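Local coordinates for protein CT263 (Chlamydia trachomatis, PDB 4QAS) that probably acts as an MTAN-like nucleosidase that hydrolyses a futalosine-type intermediate in the futalosine pathway of menaquinone synthesis, at residues 7-13 against 69-75; 15-19 against 74-78; 79-83 against 165-169. The protein carries 1 engineered substitution. All coordinates share one frame; numbering follows the deposited sequence.

Contact 1: residues 7-13 against 69-75; sequences FKLLLIF and YDLWINA
Strands 7-13 and 71-75 run parallel, their axes 4.7 Å apart at closest approach and turned by 22°. They are neighbours in the central mixed sheet of an MTAN-type alpha/beta fold. The backbone bonds follow the parallel pattern. Leu10 N donates to Leu71 O, and Leu10 O receives Ile73 N at 2.9 Å. Ile12 then continues the pairing, giving its N-H to Ile73 O.

Just before strand 71-75, Asp70 bonds twice to Lys8. Its N donates to Lys8 O, and its OD2 takes Lys8 N at 2.9 Å on the lone pair that points away from OD1. The CB of Asp70 lies over one face of the Phe7 ring, 3.5 Å from Phe7 CE1. Phe7 also stacks on Phe198.

Leu10 meets two aromatic side chains of 69-75 with different atoms. Its CB is over the centre of the Tyr69 ring, 3.7 Å from the centroid, a CH-pi contact. Its CD2 lies over the five-membered ring of Trp72. With CG anti to the backbone N (chi1 177°), Leu10 runs alongside the indole and points the same way. Ile12 CD1 comes to 3.5 Å from Trp72 CE3. Helix 144-153 covers Ile12 and Trp72 through Ile147. Tyr69 OH is held by Asp46, on the strand that flanks 7-13 on its other side. The opposite face of the sheet carries Leu9, Leu11, Leu71 and Ile73. There Leu9 CD1 touches both Leu71 and Ile73, while Leu11 lies side by side with Ile73.

At the C-terminal end Ile12 O is gripped twice, from opposite faces of its carbonyl plane. Ala75 N is one donor; the other is Asn74 ND2, at 2.9 Å and 45° out of that plane.

Contact 2: residues 15-19 against 74-78; sequences DPAEA and NAGFA
Glu18 OE2 receives Phe77 N at 2.8 Å. The N-H comes from well above the carboxylate plane, 61° out of it. A water also sits 2.8 Å from Glu18 OE2 and bonds to Phe77 O, so it bridges the carboxylate to the carbonyl of the same residue that donates its N-H. The other oxygen has partners of its own. Glu18 OE1 accepts from Ala14 N, just before the segment. A second water, 2.8 Å from Glu18 OE1, takes a bond from Asn74 ND2. The carboxylate is therefore held at both oxygens, and these bonds should fix its rotation. It also lies tight against the strand, with OE2 3.3 Å from Gly76 CA.

The aliphatic part of the same side chain does the packing. Glu18 CG lies over the centre of the Phe77 ring, 3.5 Å from the centroid and almost on the ring normal, a CH-pi contact. The two side chains run antiparallel, Glu18 heading for the strand and Phe77 for the helix, and the carboxylate plane stands 74° from the ring. The chain of Glu18 is extended beyond CG (chi2 -179°), which carries the carboxylate past the ring to the strand backbone. Ala17 adds a looser touch, its CB 4.3 Å from Phe77 CE2. Leu183 and Leu187 of helix 180-197 also pack on Phe77.

Helix 16-25 begins here. Asp15 is its N-cap, and Asp15 OD1 accepts Glu18 N at 3.0 Å, nearly along the C-O direction. The cap bond holds the backbone N of the same residue whose side chain crosses to the strand. In MTAN-type nucleosidases a glutamate at the start of the first helix, after the first strand, holds the water used in hydrolysis. Glu18, with its waters, is consistent with that role.

Contact 3: residues 79-83 against 165-169; sequences GAANP and SNYTT. Engineered in segment 165-169: Asn166 (natural residue Asp).
Ala80 is paired with Tyr167 in parallel fashion in the central sheet of the MTAN-type fold, and its N donates to Asn166 O in a short, straight bond of 2.7 Å. Toward the same strand, Ala80 O accepts Thr168 N at 3.2 Å. This second bond is more bent, and the donor stands 40° above the carbonyl plane.

Ala80 CB rests 3.7 Å from Tyr167 CD1. Ala80 O lies at the edge of the same ring, near its plane, as does Asn82 O. Thr168 CB points toward 79-83, and both branches touch that segment. Its OG1 packs 3.3 Å from Ala81 CA and bonds to Gly132 O. Its CG2 lies against the backbone of Gly79 and Ala80. Thr168 is the centre of an inverse gamma turn, closed by a weak bond from Thr169 N to Tyr167 O.

Asn166 is an engineered residue; the natural Asp probably matches the catalytic acid of MTAN nucleosidases. The CG of Asn166 sits between the backbone N and the carbonyl carbon (chi1 63°), which lays the amide along its own segment, between Ser165 and Tyr167 O. Both ends of the amide are held. Ser165 OG donates to Asn166 OD1 at 2.8 Å, while Asn166 ND2 donates to Tyr167 O at 2.9 Å from far above that carbonyl plane. The amide oxygen also comes within 3.8 Å of Gly79 CA.

Further out, Tyr167 OH is bonded to Ile85 O, so the loop after 79-83 holds the tip of the ring. The pairing lies at the C-terminal ends of strands 71-80 and 158-167. Strand 139-141 runs antiparallel to strand 71-80 and bonds to Gly79 through Val140. Helix 173-178 packs on Ser165 and Asn166 through Leu176, with Gln173 also touching Asn166.

How the contacts relate
All three contacts use strand 71-80. Contact 1 pairs its first half with strand 7-13, and contact 3 pairs its last residues with strand 158-167. Their centres are about 26 Å apart, on opposite sides of the centre of the chain. Contact 2 shares Asn74 and Ala75 with contact 1, and Phe13 CD2 packs 3.5 Å from Ala19 CB between them. Contact 2 lies about 16 Å from contact 3, centre to centre. Ala78 O and Ser165 N, 2.9 Å apart, probably bond there, and Phe77 CB packs on Ser165 OG. Contacts 2 and 3 together bring Glu18 OE2 and OD1 of engineered Asn166, 9.2 Å apart, toward what is probably the nucleosidase pocket.

Contact 1: residues 7-13 against 69-75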
ATOM      1  N   PHE A   7     -15.672   1.469  11.403  1.00 24.82           N
ATOM      2  CA  PHE A   7     -15.949   1.590   9.977  1.00 24.88           C
ATOM      3  C   PHE A   7     -15.624   0.280   9.278  1.00 24.87           C
ATOM      4  O   PHE A   7     -14.507  -0.230   9.394  1.00 26.91           O
ATOM      5  CB  PHE A   7     -15.154   2.723   9.338  1.00 24.03           C
ATOM      6  CG  PHE A   7     -15.567   3.010   7.924  1.00 25.28           C
ATOM      7  CD1 PHE A   7     -16.661   3.823   7.665  1.00 29.53           C
ATOM      8  CD2 PHE A   7     -14.894   2.445   6.860  1.00 27.20           C
ATOM      9  CE1 PHE A   7     -17.060   4.083   6.373  1.00 32.18           C
ATOM     10  CE2 PHE A   7     -15.297   2.707   5.554  1.00 27.11           C
ATOM     11  CZ  PHE A   7     -16.386   3.526   5.327  1.00 25.47           C
ATOM     12  N   LYS A   8     -16.588  -0.246   8.527  1.00 20.19           N
ATOM     13  CA  LYS A   8     -16.499  -1.585   7.953  1.00 20.46           C
ATOM     14  C   LYS A   8     -16.488  -1.466   6.438  1.00 20.01           C
ATOM     15  O   LYS A   8     -17.487  -1.049   5.837  1.00 19.57           O
ATOM     16  CB  LYS A   8     -17.676  -2.441   8.435  1.00 20.86           C
ATOM     17  CG  LYS A   8     -17.758  -2.602   9.956  1.00 23.18           C
ATOM     18  CD  LYS A   8     -18.940  -3.492  10.322  1.00 27.78           C
ATOM     19  CE  LYS A   8     -19.212  -3.535  11.814  1.00 48.32           C
ATOM     20  NZ  LYS A   8     -20.293  -4.523  12.115  1.00 59.31           N
ATOM     21  N   LEU A   9     -15.383  -1.871   5.831  1.00 17.71           N
ATOM     22  CA  LEU A   9     -15.134  -1.686   4.414  1.00 15.52           C
ATOM     23  C   LEU A   9     -14.980  -3.056   3.782  1.00 17.45           C
ATOM     24  O   LEU A   9     -14.141  -3.850   4.230  1.00 18.82           O
ATOM     25  CB  LEU A   9     -13.866  -0.859   4.244  1.00 19.51           C
ATOM     26  CG  LEU A   9     -13.409  -0.588   2.818  1.00 19.62           C
ATOM     27  CD1 LEU A   9     -14.511  -0.075   1.905  1.00 18.86           C
ATOM     28  CD2 LEU A   9     -12.245   0.407   2.842  1.00 20.61           C
ATOM     29  N   LEU A  10     -15.799  -3.336   2.768  1.00 16.32           N
ATOM     30  CA  LEU A  10     -15.730  -4.581   2.008  1.00 17.08           C
ATOM     31  C   LEU A  10     -15.080  -4.273   0.665  1.00 15.16           C
ATOM     32  O   LEU A  10     -15.583  -3.428  -0.091  1.00 16.13           O
ATOM     33  CB  LEU A  10     -17.123  -5.152   1.782  1.00 17.93           C
ATOM     34  CG  LEU A  10     -17.187  -6.432   0.939  1.00 18.67           C
ATOM     35  CD1 LEU A  10     -16.403  -7.571   1.607  1.00 19.27           C
ATOM     36  CD2 LEU A  10     -18.614  -6.833   0.703  1.00 20.08           C
ATOM     37  N   LEU A  11     -13.997  -4.968   0.358  1.00 14.10           N
ATOM     38  CA  LEU A  11     -13.387  -4.933  -0.963  1.00 13.42           C
ATOM     39  C   LEU A  11     -13.784  -6.180  -1.729  1.00 14.84           C
ATOM     40  O   LEU A  11     -13.687  -7.301  -1.203  1.00 16.31           O
ATOM     41  CB  LEU A  11     -11.871  -4.929  -0.846  1.00 14.63           C
ATOM     42  CG  LEU A  11     -11.285  -3.835   0.033  1.00 16.66           C
ATOM     43  CD1 LEU A  11      -9.747  -3.905   0.027  1.00 17.91           C
ATOM     44  CD2 LEU A  11     -11.708  -2.434  -0.331  1.00 17.12           C
ATOM     45  N   ILE A  12     -14.243  -5.989  -2.965  1.00 13.66           N
ATOM     46  CA  ILE A  12     -14.718  -7.071  -3.814  1.00 14.35           C
ATOM     47  C   ILE A  12     -13.874  -7.070  -5.070  1.00 14.06           C
ATOM     48  O   ILE A  12     -13.824  -6.069  -5.803  1.00 14.55           O
ATOM     49  CB  ILE A  12     -16.205  -6.935  -4.160  1.00 16.11           C
ATOM     50  CG1 ILE A  12     -17.044  -6.864  -2.888  1.00 18.43           C
ATOM     51  CG2 ILE A  12     -16.642  -8.111  -4.994  1.00 17.49           C
ATOM     52  CD1 ILE A  12     -18.447  -6.424  -3.120  1.00 21.90           C
ATOM     53  N   PHE A  13     -13.230  -8.195  -5.329  1.00 14.07           N
ATOM     54  CA  PHE A  13     -12.471  -8.432  -6.546  1.00 13.56           C
ATOM     55  C   PHE A  13     -13.121  -9.569  -7.315  1.00 15.39           C
ATOM     56  O   PHE A  13     -13.718 -10.468  -6.741  1.00 16.50           O
ATOM     57  CB  PHE A  13     -11.042  -8.844  -6.205  1.00 13.72           C
ATOM     58  CG  PHE A  13     -10.253  -7.780  -5.506  1.00 13.16           C
ATOM     59  CD1 PHE A  13      -9.555  -6.827  -6.234  1.00 13.76           C
ATOM     60  CD2 PHE A  13     -10.192  -7.731  -4.114  1.00 13.75           C
ATOM     61  CE1 PHE A  13      -8.818  -5.856  -5.596  1.00 14.03           C
ATOM     62  CE2 PHE A  13      -9.466  -6.749  -3.483  1.00 15.05           C
ATOM     63  CZ  PHE A  13      -8.789  -5.828  -4.217  1.00 14.42           C
ATOM     64  N   TYR A  69     -21.843  -3.698   6.159  1.00 21.86           N
ATOM     65  CA  TYR A  69     -20.716  -2.839   5.840  1.00 22.15           C
ATOM     66  C   TYR A  69     -21.176  -1.390   5.675  1.00 20.21           C
ATOM     67  O   TYR A  69     -22.350  -1.109   5.462  1.00 24.24           O
ATOM     68  CB  TYR A  69     -20.018  -3.340   4.572  1.00 19.99           C
ATOM     69  CG  TYR A  69     -19.344  -4.683   4.777  1.00 19.36           C
ATOM     70  CD1 TYR A  69     -18.103  -4.773   5.398  1.00 19.50           C
ATOM     71  CD2 TYR A  69     -19.968  -5.863   4.389  1.00 22.09           C
ATOM     72  CE1 TYR A  69     -17.491  -6.004   5.599  1.00 21.11           C
ATOM     73  CE2 TYR A  69     -19.362  -7.092   4.589  1.00 21.13           C
ATOM     74  CZ  TYR A  69     -18.137  -7.156   5.207  1.00 20.00           C
ATOM     75  OH  TYR A  69     -17.525  -8.374   5.408  1.00 24.34           O
ATOM     76  N   ASP A  70     -20.217  -0.473   5.760  1.00 21.20           N
ATOM     77  CA  ASP A  70     -20.463   0.951   5.530  1.00 20.86           C
ATOM     78  C   ASP A  70     -20.142   1.397   4.117  1.00 20.14           C
ATOM     79  O   ASP A  70     -20.638   2.438   3.685  1.00 23.77           O
ATOM     80  CB  ASP A  70     -19.613   1.754   6.501  1.00 21.96           C
ATOM     81  CG  ASP A  70     -20.007   1.479   7.935  1.00 26.30           C
ATOM     82  OD1 ASP A  70     -21.145   1.811   8.297  1.00 27.38           O
ATOM     83  OD2 ASP A  70     -19.218   0.897   8.701  1.00 24.71           O
ATOM     84  N   LEU A  71     -19.350   0.630   3.396  1.00 18.41           N
ATOM     85  CA  LEU A  71     -18.967   0.939   2.029  1.00 17.07           C
ATOM     86  C   LEU A  71     -18.488  -0.350   1.404  1.00 17.22           C
ATOM     87  O   LEU A  71     -17.803  -1.142   2.067  1.00 17.94           O
ATOM     88  CB  LEU A  71     -17.827   1.966   1.999  1.00 19.27           C
ATOM     89  CG  LEU A  71     -17.284   2.364   0.623  1.00 17.73           C
ATOM     90  CD1 LEU A  71     -18.337   3.016  -0.273  1.00 21.66           C
ATOM     91  CD2 LEU A  71     -16.112   3.314   0.798  1.00 21.85           C
ATOM     92  N   TRP A  72     -18.852  -0.558   0.145  1.00 16.95           N
ATOM     93  CA  TRP A  72     -18.221  -1.559  -0.701  1.00 14.74           C
ATOM     94  C   TRP A  72     -17.358  -0.856  -1.747  1.00 16.40           C
ATOM     95  O   TRP A  72     -17.781   0.150  -2.326  1.00 16.79           O
ATOM     96  CB  TRP A  72     -19.260  -2.377  -1.468  1.00 17.17           C
ATOM     97  CG  TRP A  72     -20.202  -3.251  -0.706  1.00 17.75           C
ATOM     98  CD1 TRP A  72     -20.399  -3.302   0.642  1.00 20.02           C
ATOM     99  CD2 TRP A  72     -21.104  -4.193  -1.278  1.00 18.91           C
ATOM    100  NE1 TRP A  72     -21.360  -4.238   0.938  1.00 21.46           N
ATOM    101  CE2 TRP A  72     -21.812  -4.797  -0.229  1.00 21.29           C
ATOM    102  CE3 TRP A  72     -21.355  -4.599  -2.596  1.00 19.83           C
ATOM    103  CZ2 TRP A  72     -22.778  -5.775  -0.446  1.00 22.53           C
ATOM    104  CZ3 TRP A  72     -22.314  -5.569  -2.816  1.00 20.60           C
ATOM    105  CH2 TRP A  72     -23.016  -6.151  -1.749  1.00 23.01           C
ATOM    106  N   ILE A  73     -16.181  -1.402  -2.036  1.00 14.71           N
ATOM    107  CA  ILE A  73     -15.364  -0.991  -3.169  1.00 13.47           C
ATOM    108  C   ILE A  73     -15.130  -2.209  -4.036  1.00 15.20           C
ATOM    109  O   ILE A  73     -14.536  -3.201  -3.576  1.00 14.99           O
ATOM    110  CB  ILE A  73     -14.031  -0.379  -2.722  1.00 15.11           C
ATOM    111  CG1 ILE A  73     -14.275   0.858  -1.856  1.00 18.19           C
ATOM    112  CG2 ILE A  73     -13.200  -0.023  -3.952  1.00 17.46           C
ATOM    113  CD1 ILE A  73     -13.012   1.494  -1.326  1.00 19.99           C
ATOM    114  N   ASN A  74     -15.587  -2.138  -5.286  1.00 14.63           N
ATOM    115  CA  ASN A  74     -15.218  -3.134  -6.281  1.00 13.87           C
ATOM    116  C   ASN A  74     -14.005  -2.608  -7.011  1.00 14.27           C
ATOM    117  O   ASN A  74     -14.082  -1.570  -7.672  1.00 15.55           O
ATOM    118  CB  ASN A  74     -16.380  -3.330  -7.247  1.00 15.95           C
ATOM    119  CG  ASN A  74     -16.022  -4.163  -8.443  1.00 16.32           C
ATOM    120  OD1 ASN A  74     -16.499  -3.874  -9.560  1.00 17.48           O
ATOM    121  ND2 ASN A  74     -15.221  -5.206  -8.253  1.00 15.22           N
ATOM    122  N   ALA A  75     -12.894  -3.291  -6.886  1.00 12.81           N
ATOM    123  CA  ALA A  75     -11.688  -2.931  -7.602  1.00 12.49           C
ATOM    124  C   ALA A  75     -11.396  -4.025  -8.608  1.00 13.74           C
ATOM    125  O   ALA A  75     -11.504  -5.210  -8.296  1.00 14.21           O
ATOM    126  CB  ALA A  75     -10.525  -2.793  -6.638  1.00 13.23           C
TER

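Contact 2: residues 15-19 against 74-78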
ATOM      1  N   ASP A  15     -11.499 -11.775  -9.296  1.00 16.37           N
ATOM      2  CA  ASP A  15     -10.691 -12.981  -9.362  1.00 16.68           C
ATOM      3  C   ASP A  15      -9.421 -12.791  -8.547  1.00 15.59           C
ATOM      4  O   ASP A  15      -9.115 -11.685  -8.085  1.00 16.24           O
ATOM      5  CB  ASP A  15     -10.397 -13.398 -10.814  1.00 19.60           C
ATOM      6  CG  ASP A  15      -9.667 -12.329 -11.600  1.00 19.98           C
ATOM      7  OD1 ASP A  15      -8.705 -11.733 -11.074  1.00 19.17           O
ATOM      8  OD2 ASP A  15     -10.057 -12.066 -12.769  1.00 24.87           O
ATOM      9  N   PRO A  16      -8.675 -13.873  -8.313  1.00 17.46           N
ATOM     10  CA  PRO A  16      -7.486 -13.750  -7.452  1.00 17.92           C
ATOM     11  C   PRO A  16      -6.403 -12.844  -7.996  1.00 17.40           C
ATOM     12  O   PRO A  16      -5.706 -12.192  -7.205  1.00 17.52           O
ATOM     13  CB  PRO A  16      -6.972 -15.187  -7.378  1.00 19.59           C
ATOM     14  CG  PRO A  16      -8.185 -16.028  -7.542  1.00 18.51           C
ATOM     15  CD  PRO A  16      -9.010 -15.287  -8.561  1.00 18.65           C
ATOM     16  N   ALA A  17      -6.227 -12.789  -9.320  1.00 18.11           N
ATOM     17  CA  ALA A  17      -5.198 -11.924  -9.886  1.00 17.91           C
ATOM     18  C   ALA A  17      -5.482 -10.478  -9.558  1.00 16.18           C
ATOM     19  O   ALA A  17      -4.566  -9.711  -9.237  1.00 16.59           O
ATOM     20  CB  ALA A  17      -5.106 -12.122 -11.398  1.00 21.00           C
ATOM     21  N   GLU A  18      -6.739 -10.068  -9.630  1.00 15.59           N
ATOM     22  CA  GLU A  18      -7.046  -8.688  -9.298  1.00 14.56           C
ATOM     23  C   GLU A  18      -6.704  -8.399  -7.845  1.00 13.67           C
ATOM     24  O   GLU A  18      -6.223  -7.315  -7.533  1.00 13.83           O
ATOM     25  CB  GLU A  18      -8.523  -8.380  -9.543  1.00 15.31           C
ATOM     26  CG  GLU A  18      -8.968  -8.316 -11.021  1.00 16.29           C
ATOM     27  CD  GLU A  18     -10.441  -7.980 -11.202  1.00 18.15           C
ATOM     28  OE1 GLU A  18     -11.226  -8.077 -10.226  1.00 19.18           O
ATOM     29  OE2 GLU A  18     -10.862  -7.648 -12.328  1.00 16.70           O
ATOM     30  N   ALA A  19      -7.043  -9.327  -6.951  1.00 13.65           N
ATOM     31  CA  ALA A  19      -6.927  -9.131  -5.512  1.00 12.79           C
ATOM     32  C   ALA A  19      -5.501  -9.200  -5.001  1.00 14.01           C
ATOM     33  O   ALA A  19      -5.245  -8.694  -3.897  1.00 14.88           O
ATOM     34  CB  ALA A  19      -7.772 -10.176  -4.808  1.00 14.04           C
ATOM     35  N   ASN A  74     -15.587  -2.138  -5.286  1.00 14.63           N
ATOM     36  CA  ASN A  74     -15.218  -3.134  -6.281  1.00 13.87           C
ATOM     37  C   ASN A  74     -14.005  -2.608  -7.011  1.00 14.27           C
ATOM     38  O   ASN A  74     -14.082  -1.570  -7.672  1.00 15.55           O
ATOM     39  CB  ASN A  74     -16.380  -3.330  -7.247  1.00 15.95           C
ATOM     40  CG  ASN A  74     -16.022  -4.163  -8.443  1.00 16.32           C
ATOM     41  OD1 ASN A  74     -16.499  -3.874  -9.560  1.00 17.48           O
ATOM     42  ND2 ASN A  74     -15.221  -5.206  -8.253  1.00 15.22           N
ATOM     43  N   ALA A  75     -12.894  -3.291  -6.886  1.00 12.81           N
ATOM     44  CA  ALA A  75     -11.688  -2.931  -7.602  1.00 12.49           C
ATOM     45  C   ALA A  75     -11.396  -4.025  -8.608  1.00 13.74           C
ATOM     46  O   ALA A  75     -11.504  -5.210  -8.296  1.00 14.21           O
ATOM     47  CB  ALA A  75     -10.525  -2.793  -6.638  1.00 13.23           C
ATOM     48  N   GLY A  76     -11.048  -3.641  -9.843  1.00 12.31           N
ATOM     49  CA  GLY A  76     -10.766  -4.678 -10.818  1.00 12.96           C
ATOM     50  C   GLY A  76     -10.158  -4.138 -12.096  1.00 11.32           C
ATOM     51  O   GLY A  76      -9.908  -2.942 -12.244  1.00 12.33           O
ATOM     52  N   PHE A  77      -9.863  -5.079 -12.976  1.00 11.94           N
ATOM     53  CA  PHE A  77      -9.366  -4.791 -14.316  1.00 12.62           C
ATOM     54  C   PHE A  77     -10.536  -4.467 -15.241  1.00 12.47           C
ATOM     55  O   PHE A  77     -11.625  -5.006 -15.108  1.00 14.28           O
ATOM     56  CB  PHE A  77      -8.652  -6.016 -14.900  1.00 12.66           C
ATOM     57  CG  PHE A  77      -7.541  -6.599 -14.039  1.00 13.34           C
ATOM     58  CD1 PHE A  77      -6.899  -5.864 -13.057  1.00 12.80           C
ATOM     59  CD2 PHE A  77      -7.126  -7.893 -14.261  1.00 14.36           C
ATOM     60  CE1 PHE A  77      -5.881  -6.434 -12.289  1.00 14.14           C
ATOM     61  CE2 PHE A  77      -6.097  -8.453 -13.496  1.00 17.47           C
ATOM     62  CZ  PHE A  77      -5.488  -7.732 -12.535  1.00 16.19           C
ATOM     63  N   ALA A  78     -10.291  -3.601 -16.223  1.00 12.80           N
ATOM     64  CA  ALA A  78     -11.288  -3.339 -17.242  1.00 11.89           C
ATOM     65  C   ALA A  78     -10.607  -3.123 -18.583  1.00 12.21           C
ATOM     66  O   ALA A  78      -9.619  -2.397 -18.671  1.00 13.32           O
ATOM     67  CB  ALA A  78     -12.168  -2.121 -16.904  1.00 12.05           C
TER
HETATM   68  O   HOH W   1     -13.058  -6.027 -13.104  1.00 16.84           O
HETATM   69  O   HOH W   2     -13.515  -6.471 -10.085  1.00 23.30           O

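Contact 3: residues 79-83 against 165-169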
ATOM      1  N   GLY A  79     -11.191  -3.715 -19.612  1.00 13.20           N
ATOM      2  CA  GLY A  79     -10.754  -3.433 -20.967  1.00 13.40           C
ATOM      3  C   GLY A  79     -11.078  -2.009 -21.371  1.00 14.33           C
ATOM      4  O   GLY A  79     -12.063  -1.425 -20.934  1.00 14.18           O
ATOM      5  N   ALA A  80     -10.252  -1.441 -22.250  1.00 14.45           N
ATOM      6  CA  ALA A  80     -10.494  -0.125 -22.830  1.00 14.23           C
ATOM      7  C   ALA A  80     -10.995  -0.298 -24.252  1.00 16.18           C
ATOM      8  O   ALA A  80     -10.288  -0.858 -25.107  1.00 15.92           O
ATOM      9  CB  ALA A  80      -9.208   0.684 -22.825  1.00 16.08           C
ATOM     10  N   ALA A  81     -12.197   0.201 -24.512  1.00 16.45           N
ATOM     11  CA  ALA A  81     -12.824   0.093 -25.814  1.00 17.52           C
ATOM     12  C   ALA A  81     -12.739   1.393 -26.610  1.00 17.06           C
ATOM     13  O   ALA A  81     -13.338   1.487 -27.692  1.00 20.96           O
ATOM     14  CB  ALA A  81     -14.292  -0.329 -25.632  1.00 18.69           C
ATOM     15  N   ASN A  82     -12.031   2.394 -26.093  1.00 16.87           N
ATOM     16  CA  ASN A  82     -11.785   3.645 -26.786  1.00 18.21           C
ATOM     17  C   ASN A  82     -10.274   3.828 -26.755  1.00 16.73           C
ATOM     18  O   ASN A  82      -9.667   3.755 -25.675  1.00 16.74           O
ATOM     19  CB  ASN A  82     -12.476   4.807 -26.069  1.00 20.50           C
ATOM     20  CG  ASN A  82     -12.369   6.104 -26.842  1.00 26.85           C
ATOM     21  OD1 ASN A  82     -11.301   6.457 -27.346  1.00 25.46           O
ATOM     22  ND2 ASN A  82     -13.482   6.812 -26.962  1.00 29.82           N
ATOM     23  N   PRO A  83      -9.630   4.063 -27.908  1.00 17.67           N
ATOM     24  CA  PRO A  83      -8.168   4.240 -27.907  1.00 17.18           C
ATOM     25  C   PRO A  83      -7.675   5.440 -27.117  1.00 17.03           C
ATOM     26  O   PRO A  83      -6.475   5.499 -26.829  1.00 17.14           O
ATOM     27  CB  PRO A  83      -7.850   4.388 -29.393  1.00 18.74           C
ATOM     28  CG  PRO A  83      -9.103   4.982 -29.991  1.00 21.60           C
ATOM     29  CD  PRO A  83     -10.205   4.278 -29.254  1.00 18.52           C
ATOM     30  N   SER A 165      -6.747  -2.480 -18.498  1.00 11.23           N
ATOM     31  CA  SER A 165      -5.912  -3.660 -18.524  1.00 12.81           C
ATOM     32  C   SER A 165      -5.489  -4.109 -19.906  1.00 13.22           C
ATOM     33  O   SER A 165      -4.552  -4.898 -20.009  1.00 14.66           O
ATOM     34  CB  SER A 165      -6.623  -4.810 -17.812  1.00 13.56           C
ATOM     35  OG  SER A 165      -7.874  -5.105 -18.386  1.00 14.43           O
ATOM     36  N   ASN A 166      -6.166  -3.646 -20.951  1.00 13.03           N
ATOM     37  CA  ASN A 166      -5.952  -4.115 -22.312  1.00 13.37           C
ATOM     38  C   ASN A 166      -6.937  -3.390 -23.196  1.00 13.92           C
ATOM     39  O   ASN A 166      -7.964  -2.886 -22.719  1.00 14.94           O
ATOM     40  CB  ASN A 166      -6.202  -5.610 -22.430  1.00 14.56           C
ATOM     41  CG  ASN A 166      -7.644  -6.003 -22.116  1.00 16.38           C
ATOM     42  OD1 ASN A 166      -8.030  -6.102 -20.946  1.00 16.48           O
ATOM     43  ND2 ASN A 166      -8.446  -6.249 -23.144  1.00 18.15           N
ATOM     44  N   TYR A 167      -6.615  -3.308 -24.488  1.00 14.13           N
ATOM     45  CA  TYR A 167      -7.580  -2.881 -25.480  1.00 14.81           C
ATOM     46  C   TYR A 167      -8.439  -4.073 -25.888  1.00 15.89           C
ATOM     47  O   TYR A 167      -7.997  -5.226 -25.857  1.00 16.26           O
ATOM     48  CB  TYR A 167      -6.894  -2.218 -26.695  1.00 15.72           C
ATOM     49  CG  TYR A 167      -6.264  -0.924 -26.265  1.00 15.67           C
ATOM     50  CD1 TYR A 167      -7.072   0.124 -25.818  1.00 14.07           C
ATOM     51  CD2 TYR A 167      -4.889  -0.754 -26.232  1.00 14.49           C
ATOM     52  CE1 TYR A 167      -6.533   1.297 -25.360  1.00 16.16           C
ATOM     53  CE2 TYR A 167      -4.329   0.426 -25.757  1.00 16.56           C
ATOM     54  CZ  TYR A 167      -5.165   1.443 -25.309  1.00 16.31           C
ATOM     55  OH  TYR A 167      -4.581   2.593 -24.817  1.00 17.07           O
ATOM     56  N   THR A 168      -9.678  -3.789 -26.253  1.00 15.82           N
ATOM     57  CA  THR A 168     -10.692  -4.825 -26.421  1.00 17.42           C
ATOM     58  C   THR A 168     -10.639  -5.441 -27.822  1.00 18.80           C
ATOM     59  O   THR A 168     -11.610  -5.417 -28.564  1.00 21.29           O
ATOM     60  CB  THR A 168     -12.069  -4.249 -26.094  1.00 18.81           C
ATOM     61  OG1 THR A 168     -12.281  -3.035 -26.832  1.00 21.03           O
ATOM     62  CG2 THR A 168     -12.221  -3.945 -24.598  1.00 18.80           C
ATOM     63  N   THR A 169      -9.483  -6.023 -28.163  1.00 18.93           N
ATOM     64  CA  THR A 169      -9.274  -6.704 -29.438  1.00 19.96           C
ATOM     65  C   THR A 169      -8.618  -8.055 -29.181  1.00 24.73           C
ATOM     66  O   THR A 169      -8.146  -8.340 -28.077  1.00 23.36           O
ATOM     67  CB  THR A 169      -8.341  -5.891 -30.337  1.00 21.82           C
ATOM     68  OG1 THR A 169      -7.036  -5.885 -29.759  1.00 22.10           O
ATOM     69  CG2 THR A 169      -8.830  -4.463 -30.510  1.00 21.71           C
TER